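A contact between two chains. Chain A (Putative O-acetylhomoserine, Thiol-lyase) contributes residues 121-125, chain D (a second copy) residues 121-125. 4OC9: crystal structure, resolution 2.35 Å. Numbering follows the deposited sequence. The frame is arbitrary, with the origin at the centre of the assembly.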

# COMPACT_ATOMS: atom_id res chain seq x y z
N LYS A 121 -13.38 19.33 -27.88
CA LYS A 121 -13.61 19.61 -29.31
C LYS A 121 -13.17 18.42 -30.13
O LYS A 121 -13.83 18.05 -31.09
CB LYS A 121 -12.81 20.82 -29.81
CG LYS A 121 -13.26 22.18 -29.33
CD LYS A 121 -12.35 23.25 -29.91
CE LYS A 121 -12.90 24.59 -29.39
NZ LYS A 121 -12.33 25.89 -29.83
N ASN A 122 -12.03 17.84 -29.75
CA ASN A 122 -11.48 16.67 -30.42
C ASN A 122 -12.49 15.56 -30.55
O ASN A 122 -12.38 14.71 -31.43
CB ASN A 122 -10.26 16.17 -29.66
CG ASN A 122 -9.09 17.12 -29.76
OD1 ASN A 122 -8.67 17.46 -30.86
ND2 ASN A 122 -8.51 17.48 -28.62
N PHE A 123 -13.49 15.56 -29.68
CA PHE A 123 -14.50 14.52 -29.75
C PHE A 123 -15.82 15.04 -30.31
O PHE A 123 -16.87 14.40 -30.18
CB PHE A 123 -14.71 13.86 -28.38
CG PHE A 123 -13.44 13.43 -27.68
CD1 PHE A 123 -12.43 12.78 -28.37
CD2 PHE A 123 -13.35 13.51 -26.29
CE1 PHE A 123 -11.28 12.36 -27.72
CE2 PHE A 123 -12.22 13.05 -25.63
CZ PHE A 123 -11.18 12.48 -26.34
N GLY A 124 -15.76 16.21 -30.93
CA GLY A 124 -16.94 16.83 -31.53
C GLY A 124 -17.97 17.34 -30.55
O GLY A 124 -19.16 17.37 -30.85
N ILE A 125 -17.49 17.70 -29.36
CA ILE A 125 -18.35 18.21 -28.31
C ILE A 125 -18.07 19.69 -28.10
O ILE A 125 -16.96 20.08 -27.68
CB ILE A 125 -18.20 17.40 -27.01
CG1 ILE A 125 -18.63 15.94 -27.26
CG2 ILE A 125 -19.06 18.02 -25.91
CD1 ILE A 125 -18.42 15.00 -26.09
N LYS D 121 -17.00 5.88 -31.68
CA LYS D 121 -17.95 6.58 -32.56
C LYS D 121 -18.47 7.82 -31.86
O LYS D 121 -18.61 8.88 -32.48
CB LYS D 121 -19.17 5.73 -32.91
CG LYS D 121 -18.95 4.58 -33.84
CD LYS D 121 -20.26 3.85 -34.05
CE LYS D 121 -19.95 2.71 -35.04
NZ LYS D 121 -21.02 1.82 -35.57
N ASN D 122 -18.74 7.68 -30.56
CA ASN D 122 -19.22 8.80 -29.73
C ASN D 122 -18.33 10.02 -29.85
O ASN D 122 -18.77 11.14 -29.61
CB ASN D 122 -19.30 8.37 -28.28
CG ASN D 122 -20.40 7.36 -28.05
OD1 ASN D 122 -21.55 7.63 -28.38
ND2 ASN D 122 -20.07 6.23 -27.44
N PHE D 123 -17.07 9.81 -30.22
CA PHE D 123 -16.17 10.94 -30.35
C PHE D 123 -15.89 11.27 -31.84
O PHE D 123 -14.93 12.00 -32.14
CB PHE D 123 -14.86 10.71 -29.59
CG PHE D 123 -15.05 10.23 -28.16
CD1 PHE D 123 -15.99 10.81 -27.33
CD2 PHE D 123 -14.13 9.36 -27.60
CE1 PHE D 123 -16.14 10.40 -26.01
CE2 PHE D 123 -14.26 8.94 -26.27
CZ PHE D 123 -15.25 9.46 -25.47
N GLY D 124 -16.72 10.74 -32.73
CA GLY D 124 -16.59 10.98 -34.15
C GLY D 124 -15.38 10.34 -34.79
O GLY D 124 -14.85 10.85 -35.78
N ILE D 125 -14.95 9.21 -34.21
CA ILE D 125 -13.80 8.48 -34.71
C ILE D 125 -14.28 7.16 -35.29
O ILE D 125 -14.80 6.28 -34.58
CB ILE D 125 -12.74 8.27 -33.63
CG1 ILE D 125 -12.21 9.65 -33.18
CG2 ILE D 125 -11.59 7.43 -34.16
CD1 ILE D 125 -11.22 9.62 -32.02

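Two copies of the same short turn meet here around a near-twofold axis, so that Phe123(D) faces Phe123(A), their CA atoms 4.0 Å apart, and almost every interaction has a twin.

The stretch in chain D opens with Lys121(D), whose side chain runs out in an extended conformation, m at chi1 and t thereafter, and stays out of reach of the chain A stretch. Such a long charged chain suits an exposed position, where its ammonium group can remain in solvent. Its backbone does the local work: Lys121(D) O accepts a hydrogen bond from Gly124(D) N at 2.7 Å, which closes the turn. Lys121(A) plays the same part in chain A.

Asn122(D) leaves its CB sideways to chain A and carries its amide end away from it; Asn122(D) ND2 is hydrogen-bonded to a residue just outside the two stretches. A short polar side chain able to bond in this way fits a partly exposed corner. Across the interface it offers mainly its carbonyl, with Asn122(D) O 3.8 Å from Phe123(A) O. Two carbonyl oxygens both accept, so this is proximity rather than bonding.

Phe123(D) is the centre of the contact. It and Phe123(A) account for most of the 217 Å² buried between the stretches. Their rings stack face to face, with centroids 4.2 Å apart and planes inclined by 26°, and the tilt still leaves CD2 of each ring over a face of the other. The CB atoms of Phe123(D) and Phe123(A) come within 3.4 Å, a close apolar approach at the base of the stack. Beside it, the backbones exchange a reciprocal pair of CA-H...O contacts: Phe123(D) CA lies 3.5 Å from Phe123(A) O, and Phe123(A) CA lies 3.5 Å from Phe123(D) O, each with an angle of 142° at the hydrogen. No conventional hydrogen bond crosses between the stretches, so a flat, buried aromatic side chain is well matched to a contact built on packing.

Gly124(D) has a phi of 70°, a value that by itself favours glycine, and its amide supplies the bond that closes the turn. A CB here would point toward chain A, although its ideal position would still be 4.6 Å from Phe123(A) O.

Ile125(D) is buried, but its nearest side-chain approach to the chain A stretch is Ile125(D) CD1 to Phe123(A) CD1, 5.0 Å. Its branched hydrocarbon suits that buried setting, beside the aromatic pair rather than within it.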